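PDB 3UBK: glutathione transferase from Leptospira interrogans serovar Lai, which probably catalyses the transfer of glutathione to electrophilic compounds and binds glutathione through its thioredoxin-like N-terminal domain. Local coordinates for residues 164-169 with 175-180; 17-22 with 202-207; 93-98 with 137-142; 157-162 with 187-192. All blocks are in the same frame, centred on the assembly; numbering follows the deposited sequence. Where two conformers were deposited one is given.

How the interactions relate
Three contacts lie within the helical C-terminal domain, and interaction 2 joins that domain to the N-terminal one. Interactions 1, 3 and 4 are buried; interaction 2 is partly buried. Helix 153-169 serves two of them: its 157-162 part packs on helix 185-193 in interaction 4, and its C-terminal part meets a loop in interaction 1. There L179 CD1 rests on L162 O, so the two adjoin. Interactions 3 and 4 meet at S96 and S157, whose hydroxyls are probably hydrogen-bonded. The chemistry differs by place. Interaction 3 is aliphatic, interaction 4 aromatic with methionine, interaction 1 mixes a histidine bond with leucines, and interaction 2 is a single ion pair.

Interaction 1: residues 164-169 with 175-180; sequences VLDEEL and NNHPLD
H177 reaches from the loop to the C-terminal part of helix 153-169, where its ring meets D166 and L169. This is the tight part of the contact. NE2 of H177 lies 2.8 Å from O of D166 and donates a weak, bent bond of 126° to it. L169 CB packs 3.2 Å from H177 NE2, approaching obliquely. L165 O lies at the ring edge, 3.6 Å from H177 CE1. Two residues further on, L179 CD1 touches CB of D166 at 3.5 Å and approaches CB of L165 more loosely, at 4.3 Å. With CG opposite the backbone N (chi1 171°), D166 OD1 stays near H177 NE2, at 4.3 Å and not bonded, while OD2 accepts a weak hydrogen bond from W185. Outward, E167 and D180 lie exposed. The loop between helices 153-169 and 185-193 thus folds back onto the first of them, within the helical C-terminal domain of the glutathione transferase fold. Inside the loop, L179 N donates to H177 ND1 at 3.3 Å, nearly in the ring plane. One ring nitrogen therefore accepts while the other donates. This suggests a neutral H177 with its proton on NE2.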
# COMPACT_ATOMS: atom_id res chain seq x y z
N VAL A 164 -5.94 3.68 -16.99
CA VAL A 164 -4.96 2.79 -17.60
C VAL A 164 -5.49 1.36 -17.70
O VAL A 164 -5.29 0.68 -18.71
CB VAL A 164 -3.64 2.77 -16.80
CG1 VAL A 164 -2.84 1.51 -17.11
CG2 VAL A 164 -2.81 4.02 -17.10
N LEU A 165 -6.18 0.93 -16.65
CA LEU A 165 -6.77 -0.40 -16.61
C LEU A 165 -7.82 -0.54 -17.70
O LEU A 165 -7.89 -1.57 -18.37
CB LEU A 165 -7.39 -0.69 -15.25
CG LEU A 165 -6.42 -1.20 -14.18
CD1 LEU A 165 -5.04 -0.58 -14.33
CD2 LEU A 165 -6.98 -0.95 -12.78
N ASP A 166 -8.62 0.50 -17.86
CA ASP A 166 -9.66 0.51 -18.88
C ASP A 166 -9.09 0.29 -20.28
O ASP A 166 -9.44 -0.68 -20.96
CB ASP A 166 -10.44 1.83 -18.81
CG ASP A 166 -11.38 2.00 -19.98
OD1 ASP A 166 -11.25 1.25 -20.96
OD2 ASP A 166 -12.25 2.90 -19.92
N GLU A 167 -8.22 1.20 -20.72
CA GLU A 167 -7.68 1.12 -22.08
C GLU A 167 -6.86 -0.15 -22.30
O GLU A 167 -7.11 -0.90 -23.25
CB GLU A 167 -6.82 2.35 -22.38
CG GLU A 167 -6.29 2.39 -23.80
CD GLU A 167 -5.10 3.31 -23.96
OE1 GLU A 167 -4.93 4.22 -23.12
OE2 GLU A 167 -4.33 3.13 -24.93
N GLU A 168 -5.88 -0.37 -21.44
CA GLU A 168 -4.92 -1.46 -21.58
C GLU A 168 -5.53 -2.86 -21.57
O GLU A 168 -4.86 -3.84 -21.93
CB GLU A 168 -3.85 -1.38 -20.50
CG GLU A 168 -2.94 -0.17 -20.60
CD GLU A 168 -1.73 -0.42 -21.48
OE1 GLU A 168 -0.88 0.48 -21.59
OE2 GLU A 168 -1.62 -1.53 -22.04
N LEU A 169 -6.80 -2.98 -21.17
CA LEU A 169 -7.42 -4.29 -21.02
C LEU A 169 -8.50 -4.61 -22.05
O LEU A 169 -8.95 -5.75 -22.13
CB LEU A 169 -7.98 -4.48 -19.60
CG LEU A 169 -6.96 -4.62 -18.47
CD1 LEU A 169 -7.66 -4.93 -17.16
CD2 LEU A 169 -5.93 -5.69 -18.79
N ASN A 175 -15.65 -8.09 -24.79
CA ASN A 175 -17.03 -7.89 -24.37
C ASN A 175 -17.04 -8.23 -22.93
O ASN A 175 -18.05 -8.20 -22.26
CB ASN A 175 -17.96 -8.82 -25.12
CG ASN A 175 -17.78 -8.73 -26.60
OD1 ASN A 175 -18.27 -7.82 -27.24
ND2 ASN A 175 -17.07 -9.68 -27.16
N ASN A 176 -15.84 -8.58 -22.49
CA ASN A 176 -15.60 -9.11 -21.18
C ASN A 176 -14.99 -8.19 -20.12
O ASN A 176 -14.60 -8.65 -19.07
CB ASN A 176 -14.69 -10.30 -21.37
CG ASN A 176 -15.07 -11.40 -20.52
OD1 ASN A 176 -16.14 -11.39 -19.96
ND2 ASN A 176 -14.22 -12.39 -20.39
N HIS A 177 -14.87 -6.90 -20.41
CA HIS A 177 -14.10 -6.01 -19.56
C HIS A 177 -14.65 -5.86 -18.17
O HIS A 177 -15.72 -5.36 -17.97
CB HIS A 177 -14.04 -4.63 -20.19
CG HIS A 177 -12.74 -3.93 -20.00
ND1 HIS A 177 -12.37 -3.40 -18.79
CD2 HIS A 177 -11.74 -3.66 -20.85
CE1 HIS A 177 -11.18 -2.85 -18.91
NE2 HIS A 177 -10.78 -2.99 -20.15
N PRO A 178 -13.82 -6.21 -17.22
CA PRO A 178 -14.14 -6.09 -15.80
C PRO A 178 -14.65 -4.69 -15.46
O PRO A 178 -15.65 -4.55 -14.75
CB PRO A 178 -12.78 -6.33 -15.12
CG PRO A 178 -12.03 -7.19 -16.09
CD PRO A 178 -12.45 -6.71 -17.45
N LEU A 179 -13.98 -3.67 -15.97
CA LEU A 179 -14.36 -2.30 -15.64
C LEU A 179 -15.79 -1.95 -16.02
O LEU A 179 -16.40 -1.08 -15.41
CB LEU A 179 -13.38 -1.30 -16.26
CG LEU A 179 -12.43 -0.71 -15.23
CD1 LEU A 179 -11.53 0.32 -15.87
CD2 LEU A 179 -13.25 -0.11 -14.10
N ASP A 180 -16.31 -2.63 -17.03
CA ASP A 180 -17.69 -2.40 -17.45
C ASP A 180 -18.64 -2.73 -16.30
O ASP A 180 -19.79 -2.29 -16.29
CB ASP A 180 -18.02 -3.23 -18.69
CG ASP A 180 -17.18 -2.83 -19.89
OD1 ASP A 180 -17.34 -1.68 -20.37
OD2 ASP A 180 -16.36 -3.65 -20.36

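Interaction 2: residues 17-22 with 202-207; sequences KVKLGI and EKDKQI
K19 and D204 form a salt bridge between the two domains of the glutathione transferase fold. Helix 13-25 belongs to the thioredoxin-like N-terminal domain, and helix 196-213 to the helical C-terminal domain. Along the first segment, K17 comes first. It turns to other helices: its NZ has a salt bridge with E100 and a hydrogen bond with S64, a glutathione-binding residue. V18 packs on S64 and I67 of helix 64-74 and on P52. K19 turns toward the second segment and makes the whole contact. Its CG is trans to N (chi1 -154°) and the rest of the chain is extended, so NZ is carried across the gap between helices whose nearest CA atoms, those of K19 and D204, are 10.5 Å apart. The lysine chain meets the aspartate side chain roughly perpendicular. K19 CE passes 3.4 Å from D204 OD2, and K19 NZ also lies close to D204 CB, at 3.3 Å. NZ has further partners in Q31 and, weakly, S10, so several polar groups fix this buried amine. L20 follows and packs on P198 and V201 of helix 196-213, an apolar complement to the ion pair. I22 packs on L71 of helix 64-74. In the second segment, K205 NZ bonds E202 OE2 at 2.9 Å on its syn lone pair, a salt bridge within one turn of helix 196-213. D204 OD2 also bonds a glycerol, probably from the crystallisation liquor. This oxygen is too close to another atom in the model, so its place is uncertain; as modelled, K19 NZ lies 2.7 Å from D204 OD2.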
# COMPACT_ATOMS: atom_id res chain seq x y z
N LYS A 17 -0.69 9.29 -10.63
CA LYS A 17 -1.37 9.38 -9.35
C LYS A 17 -0.87 10.59 -8.53
O LYS A 17 -1.66 11.38 -8.01
CB LYS A 17 -1.16 8.07 -8.57
CG LYS A 17 -1.58 8.09 -7.09
CD LYS A 17 -1.05 6.80 -6.44
CE LYS A 17 -1.30 6.69 -4.96
NZ LYS A 17 -0.48 5.54 -4.43
N VAL A 18 0.44 10.73 -8.42
CA VAL A 18 1.04 11.84 -7.66
C VAL A 18 0.78 13.19 -8.36
O VAL A 18 0.43 14.20 -7.72
CB VAL A 18 2.56 11.63 -7.46
CG1 VAL A 18 3.21 12.91 -6.91
CG2 VAL A 18 2.84 10.43 -6.52
N LYS A 19 0.93 13.20 -9.67
CA LYS A 19 0.74 14.40 -10.47
C LYS A 19 -0.67 14.97 -10.33
O LYS A 19 -0.86 16.20 -10.26
CB LYS A 19 1.05 14.03 -11.93
CG LYS A 19 1.50 15.14 -12.82
CD LYS A 19 2.13 14.55 -14.09
CE LYS A 19 1.98 15.52 -15.24
NZ LYS A 19 2.62 15.02 -16.49
N LEU A 20 -1.68 14.10 -10.31
CA LEU A 20 -3.05 14.53 -10.10
C LEU A 20 -3.23 15.32 -8.79
O LEU A 20 -3.95 16.34 -8.74
CB LEU A 20 -4.00 13.32 -10.10
CG LEU A 20 -4.28 12.65 -11.45
CD1 LEU A 20 -4.83 11.20 -11.28
CD2 LEU A 20 -5.24 13.52 -12.27
N GLY A 21 -2.59 14.84 -7.73
CA GLY A 21 -2.67 15.50 -6.42
C GLY A 21 -1.97 16.84 -6.42
O GLY A 21 -2.50 17.82 -5.92
N ILE A 22 -0.77 16.89 -7.00
CA ILE A 22 -0.01 18.14 -7.11
C ILE A 22 -0.80 19.19 -7.91
O ILE A 22 -0.92 20.35 -7.49
CB ILE A 22 1.37 17.90 -7.78
CG1 ILE A 22 2.31 17.16 -6.82
CG2 ILE A 22 2.02 19.23 -8.23
CD1 ILE A 22 3.60 16.59 -7.50
N GLU A 202 -3.75 13.41 -18.62
CA GLU A 202 -4.06 12.64 -19.83
C GLU A 202 -3.30 13.16 -21.05
O GLU A 202 -2.78 12.39 -21.86
CB GLU A 202 -5.56 12.69 -20.13
CG GLU A 202 -6.38 11.82 -19.21
CD GLU A 202 -6.04 10.35 -19.37
OE1 GLU A 202 -6.58 9.70 -20.30
OE2 GLU A 202 -5.23 9.85 -18.57
N LYS A 203 -3.23 14.49 -21.16
CA LYS A 203 -2.52 15.10 -22.27
C LYS A 203 -1.01 14.80 -22.25
O LYS A 203 -0.44 14.42 -23.28
CB LYS A 203 -2.77 16.61 -22.28
CG LYS A 203 -1.85 17.39 -23.22
CD LYS A 203 -1.98 16.89 -24.65
CE LYS A 203 -3.42 16.78 -25.08
NZ LYS A 203 -3.52 16.42 -26.53
N ASP A 204 -0.36 14.98 -21.10
CA ASP A 204 1.07 14.68 -21.00
C ASP A 204 1.35 13.20 -21.31
O ASP A 204 2.38 12.85 -21.91
CB ASP A 204 1.62 15.03 -19.62
CG ASP A 204 1.88 16.52 -19.46
OD1 ASP A 204 1.95 17.25 -20.47
OD2 ASP A 204 2.03 16.98 -18.31
N LYS A 205 0.43 12.33 -20.90
CA LYS A 205 0.55 10.90 -21.14
C LYS A 205 0.47 10.65 -22.64
O LYS A 205 1.29 9.92 -23.21
CB LYS A 205 -0.57 10.14 -20.42
CG LYS A 205 -0.53 8.62 -20.62
CD LYS A 205 -1.33 7.85 -19.55
CE LYS A 205 -2.82 8.19 -19.57
NZ LYS A 205 -3.62 7.48 -18.50
N GLN A 206 -0.50 11.29 -23.29
CA GLN A 206 -0.71 11.17 -24.72
C GLN A 206 0.48 11.67 -25.55
O GLN A 206 0.90 11.01 -26.50
CB GLN A 206 -1.97 11.91 -25.13
CG GLN A 206 -2.53 11.45 -26.47
CD GLN A 206 -3.30 12.55 -27.15
OE1 GLN A 206 -2.90 13.71 -27.10
NE2 GLN A 206 -4.41 12.20 -27.79
N ILE A 207 1.01 12.83 -25.18
CA ILE A 207 2.14 13.41 -25.89
C ILE A 207 3.32 12.45 -25.92
O ILE A 207 3.95 12.24 -26.96
CB ILE A 207 2.59 14.73 -25.22
CG1 ILE A 207 1.58 15.85 -25.46
CG2 ILE A 207 3.96 15.14 -25.69
CD1 ILE A 207 1.81 17.06 -24.55

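Interaction 3: residues 93-98 with 137-142; sequences REISTI and QRVVRF
I95 and V139 meet where helix 86-111 passes the end of helix 119-139, and their CA atoms are 6.7 Å apart. The contact is aliphatic, with no hydrogen bond across it. I95 does most of the work on its side. Its CB bond points toward the second segment and starts the chain in that direction. CG1 comes next, on the side of the backbone N (chi1 -67°). I95 CG1 lies 3.7 Å from CG2 of V139 and 4.1 Å from CB of V139. The tip, CD1 of I95, continues past the valine and stops 3.7 Å from the carbonyl O of V139. The isoleucine and valine lie alongside, pointing opposite ways.

One turn further along helix 86-111, I98 adds a second contact. Its CD1 lies 4.0 Å from the same CG2 of V139. That methyl sits between the backbone N and the carbonyl carbon of V139. V139 CG2 thus touches two residues of one helix face. The two segments bury 182 Å² in all.

The dimer partner lies alongside: E94 OE2 accepts from F62 N of the second subunit, I98 packs on that F62, and R138 forms a salt bridge with E40 of the second subunit. Within the chain, A147 of the loop before helix 153-169 also touches I95. Both helices of the contact belong to the C-terminal domain and run side by side, and L136 of helix 119-139 widens the patch by packing on I95 and I98 of helix 86-111.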
# COMPACT_ATOMS: atom_id res chain seq x y z
N ARG A 93 -8.74 5.84 2.08
CA ARG A 93 -7.60 4.92 2.01
C ARG A 93 -8.00 3.51 1.54
O ARG A 93 -7.28 2.89 0.76
CB ARG A 93 -6.86 4.85 3.36
CG ARG A 93 -6.19 6.20 3.73
CD ARG A 93 -5.36 6.08 5.00
NE ARG A 93 -4.54 7.27 5.25
CZ ARG A 93 -4.80 8.17 6.19
NH1 ARG A 93 -5.84 8.01 7.00
NH2 ARG A 93 -4.00 9.22 6.35
N GLU A 94 -9.13 3.02 2.00
CA GLU A 94 -9.64 1.71 1.54
C GLU A 94 -9.82 1.69 0.02
O GLU A 94 -9.34 0.78 -0.67
CB GLU A 94 -10.96 1.39 2.24
CG GLU A 94 -10.80 0.99 3.71
CD GLU A 94 -12.12 1.04 4.48
OE1 GLU A 94 -13.04 1.76 4.05
OE2 GLU A 94 -12.22 0.35 5.52
N ILE A 95 -10.50 2.70 -0.50
CA ILE A 95 -10.74 2.75 -1.94
C ILE A 95 -9.44 2.73 -2.73
O ILE A 95 -9.27 1.96 -3.69
CB ILE A 95 -11.55 4.01 -2.33
CG1 ILE A 95 -12.96 3.90 -1.75
CG2 ILE A 95 -11.54 4.18 -3.86
CD1 ILE A 95 -13.72 5.21 -1.73
N SER A 96 -8.50 3.57 -2.32
CA SER A 96 -7.21 3.64 -3.00
C SER A 96 -6.44 2.32 -2.96
O SER A 96 -5.82 1.92 -3.94
CB SER A 96 -6.35 4.76 -2.43
OG SER A 96 -5.04 4.69 -2.96
N THR A 97 -6.46 1.66 -1.80
CA THR A 97 -5.81 0.36 -1.66
C THR A 97 -6.43 -0.70 -2.57
O THR A 97 -5.72 -1.44 -3.25
CB THR A 97 -5.83 -0.13 -0.20
OG1 THR A 97 -5.03 0.75 0.59
CG2 THR A 97 -5.26 -1.53 -0.09
N ILE A 98 -7.76 -0.77 -2.58
CA ILE A 98 -8.43 -1.73 -3.45
C ILE A 98 -8.04 -1.51 -4.90
O ILE A 98 -7.69 -2.46 -5.61
CB ILE A 98 -9.96 -1.65 -3.32
CG1 ILE A 98 -10.41 -2.15 -1.95
CG2 ILE A 98 -10.64 -2.44 -4.45
CD1 ILE A 98 -11.81 -1.67 -1.56
N GLN A 137 -17.07 -1.65 -5.98
CA GLN A 137 -18.44 -1.18 -6.10
C GLN A 137 -19.07 -0.90 -4.74
O GLN A 137 -19.90 -0.01 -4.59
CB GLN A 137 -19.29 -2.19 -6.90
CG GLN A 137 -20.68 -1.69 -7.28
CD GLN A 137 -20.64 -0.57 -8.30
OE1 GLN A 137 -20.13 -0.74 -9.41
NE2 GLN A 137 -21.16 0.60 -7.92
N ARG A 138 -18.66 -1.65 -3.73
CA ARG A 138 -19.27 -1.51 -2.41
C ARG A 138 -18.91 -0.21 -1.68
O ARG A 138 -19.69 0.27 -0.85
CB ARG A 138 -18.92 -2.71 -1.52
CG ARG A 138 -19.55 -4.05 -1.96
CD ARG A 138 -19.26 -5.15 -0.92
NE ARG A 138 -19.34 -6.49 -1.52
CZ ARG A 138 -20.34 -7.34 -1.31
NH1 ARG A 138 -21.34 -7.03 -0.49
NH2 ARG A 138 -20.32 -8.53 -1.90
N VAL A 139 -17.74 0.37 -1.96
CA VAL A 139 -17.30 1.55 -1.20
C VAL A 139 -17.31 2.88 -1.98
O VAL A 139 -17.22 3.95 -1.37
CB VAL A 139 -15.90 1.35 -0.54
CG1 VAL A 139 -15.98 0.48 0.71
CG2 VAL A 139 -14.91 0.78 -1.53
N VAL A 140 -17.43 2.81 -3.30
CA VAL A 140 -17.42 4.03 -4.13
C VAL A 140 -18.76 4.75 -4.11
O VAL A 140 -19.81 4.13 -3.93
CB VAL A 140 -17.03 3.76 -5.59
CG1 VAL A 140 -15.64 3.15 -5.66
CG2 VAL A 140 -18.07 2.87 -6.28
N ARG A 141 -18.71 6.07 -4.30
CA ARG A 141 -19.91 6.91 -4.30
C ARG A 141 -20.10 7.66 -5.63
O ARG A 141 -21.24 7.84 -6.10
CB ARG A 141 -19.85 7.93 -3.17
CG ARG A 141 -20.07 7.38 -1.74
CD ARG A 141 -19.93 8.56 -0.78
NE ARG A 141 -20.43 8.33 0.57
CZ ARG A 141 -19.67 8.37 1.66
NH1 ARG A 141 -18.37 8.61 1.57
NH2 ARG A 141 -20.22 8.16 2.86
N PHE A 142 -19.01 8.14 -6.22
CA PHE A 142 -19.08 8.85 -7.50
C PHE A 142 -20.09 9.98 -7.42
O PHE A 142 -21.00 10.05 -8.24
CB PHE A 142 -19.49 7.91 -8.63
CG PHE A 142 -18.43 6.92 -9.04
CD1 PHE A 142 -17.16 7.35 -9.37
CD2 PHE A 142 -18.72 5.56 -9.12
CE1 PHE A 142 -16.18 6.44 -9.75
CE2 PHE A 142 -17.75 4.65 -9.51
CZ PHE A 142 -16.48 5.09 -9.83

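Interaction 4: residues 157-162 with 187-192; sequences SGFAHL and EYFVFM. With SO4 (sulfate ion), chain E.
Helix segments 157-162 and 187-192 cross steeply, at -106°, with axes 11.1 Å apart and F159 nearest F189. F159 carries most of the contact from helix 153-169. Its chi1 of -170° swings the ring away from its own backbone N and toward the second helix. CE1 of F159 lies 3.4 Å from CD1 of F189 and equally close to CB of M192. The F159 and F189 rings meet obliquely, with planes at 35° and centroids 5.4 Å apart. M192 bends at chi2 and chi3, so its CE methyl curls back to within 3.9 Å of F159 CB. M192 CG lies over one face of the Y188 ring, toward its rim. This is the interior of the all-helical C-terminal domain of a glutathione transferase, where helix 153-169 is the central one. P198 and E202 of helix 196-213 also pack on F159. The Y188 hydroxyl lies 4.1 Å from F159 N, but its hydrogen bond goes to D155, near the start of helix 153-169. At the N-terminal end of helix 185-193 a sulfate, probably from the crystallisation liquor, is held by backbone N-H groups. E187 N donates to sulfate O4 at 2.6 Å, and K186 N and G184 N also bond the ion.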
# COMPACT_ATOMS: atom_id res chain seq x y z
N SER A 157 -5.62 7.95 -7.15
CA SER A 157 -5.47 6.53 -7.45
C SER A 157 -6.50 6.08 -8.49
O SER A 157 -6.18 5.40 -9.45
CB SER A 157 -5.59 5.71 -6.17
OG SER A 157 -4.47 5.93 -5.34
N GLY A 158 -7.75 6.49 -8.29
CA GLY A 158 -8.81 6.09 -9.20
C GLY A 158 -8.57 6.52 -10.65
O GLY A 158 -8.57 5.68 -11.57
N PHE A 159 -8.36 7.81 -10.86
CA PHE A 159 -8.22 8.31 -12.22
C PHE A 159 -6.93 7.82 -12.87
O PHE A 159 -6.91 7.45 -14.04
CB PHE A 159 -8.29 9.84 -12.27
CG PHE A 159 -8.39 10.39 -13.67
CD1 PHE A 159 -9.62 10.48 -14.31
CD2 PHE A 159 -7.26 10.83 -14.34
CE1 PHE A 159 -9.72 10.98 -15.60
CE2 PHE A 159 -7.35 11.33 -15.64
CZ PHE A 159 -8.58 11.40 -16.26
N ALA A 160 -5.85 7.82 -12.10
CA ALA A 160 -4.57 7.36 -12.60
C ALA A 160 -4.58 5.87 -12.99
O ALA A 160 -4.13 5.51 -14.08
CB ALA A 160 -3.49 7.62 -11.56
N HIS A 161 -5.11 5.01 -12.12
CA HIS A 161 -5.03 3.56 -12.35
C HIS A 161 -6.16 3.01 -13.23
O HIS A 161 -5.93 2.19 -14.11
CB HIS A 161 -5.03 2.80 -11.01
CG HIS A 161 -3.82 3.05 -10.17
ND1 HIS A 161 -2.54 2.90 -10.65
CD2 HIS A 161 -3.70 3.42 -8.88
CE1 HIS A 161 -1.68 3.18 -9.69
NE2 HIS A 161 -2.35 3.49 -8.60
N LEU A 162 -7.37 3.48 -12.99
CA LEU A 162 -8.52 2.93 -13.70
C LEU A 162 -8.55 3.34 -15.16
O LEU A 162 -9.06 2.61 -16.00
CB LEU A 162 -9.82 3.33 -13.01
CG LEU A 162 -9.99 2.76 -11.60
CD1 LEU A 162 -11.31 3.23 -11.01
CD2 LEU A 162 -9.89 1.23 -11.56
N GLU A 187 -19.01 7.59 -16.54
CA GLU A 187 -19.49 8.92 -16.24
C GLU A 187 -18.44 9.70 -15.42
O GLU A 187 -18.18 10.88 -15.68
CB GLU A 187 -20.82 8.83 -15.51
CG GLU A 187 -21.64 10.10 -15.50
CD GLU A 187 -22.99 9.91 -14.85
OE1 GLU A 187 -23.68 10.92 -14.56
OE2 GLU A 187 -23.37 8.74 -14.60
N TYR A 188 -17.83 9.03 -14.44
CA TYR A 188 -16.79 9.65 -13.61
C TYR A 188 -15.60 10.04 -14.46
O TYR A 188 -15.05 11.13 -14.32
CB TYR A 188 -16.36 8.68 -12.50
CG TYR A 188 -15.07 9.06 -11.76
CD1 TYR A 188 -15.10 9.98 -10.72
CD2 TYR A 188 -13.86 8.47 -12.09
CE1 TYR A 188 -13.93 10.31 -10.03
CE2 TYR A 188 -12.70 8.79 -11.41
CZ TYR A 188 -12.73 9.72 -10.38
OH TYR A 188 -11.58 10.04 -9.70
N PHE A 189 -15.20 9.14 -15.34
CA PHE A 189 -14.05 9.36 -16.20
C PHE A 189 -14.28 10.59 -17.12
O PHE A 189 -13.38 11.41 -17.31
CB PHE A 189 -13.78 8.08 -17.00
CG PHE A 189 -12.54 8.14 -17.84
CD1 PHE A 189 -11.33 8.50 -17.29
CD2 PHE A 189 -12.59 7.80 -19.18
CE1 PHE A 189 -10.19 8.55 -18.06
CE2 PHE A 189 -11.46 7.84 -19.96
CZ PHE A 189 -10.25 8.21 -19.40
N VAL A 190 -15.49 10.70 -17.67
CA VAL A 190 -15.89 11.87 -18.46
C VAL A 190 -15.90 13.14 -17.60
O VAL A 190 -15.38 14.18 -18.01
CB VAL A 190 -17.31 11.68 -19.08
CG1 VAL A 190 -17.73 12.93 -19.87
CG2 VAL A 190 -17.34 10.45 -19.99
N PHE A 191 -16.51 13.06 -16.43
CA PHE A 191 -16.51 14.21 -15.52
C PHE A 191 -15.09 14.67 -15.22
O PHE A 191 -14.75 15.85 -15.40
CB PHE A 191 -17.31 13.91 -14.23
CG PHE A 191 -17.11 14.93 -13.15
CD1 PHE A 191 -17.73 16.17 -13.23
CD2 PHE A 191 -16.26 14.67 -12.08
CE1 PHE A 191 -17.52 17.13 -12.24
CE2 PHE A 191 -16.05 15.62 -11.10
CZ PHE A 191 -16.68 16.85 -11.18
N MET A 192 -14.22 13.74 -14.81
CA MET A 192 -12.85 14.12 -14.48
C MET A 192 -12.12 14.81 -15.62
O MET A 192 -11.35 15.75 -15.40
CB MET A 192 -12.06 12.91 -13.96
CG MET A 192 -12.55 12.44 -12.58
SD MET A 192 -11.99 13.52 -11.23
CE MET A 192 -10.30 12.92 -11.10
S SO4 E . -20.68 4.06 -16.36
O1 SO4 E . -21.22 4.05 -17.72
O2 SO4 E . -21.64 3.46 -15.43
O3 SO4 E . -19.44 3.29 -16.33
O4 SO4 E . -20.45 5.45 -15.96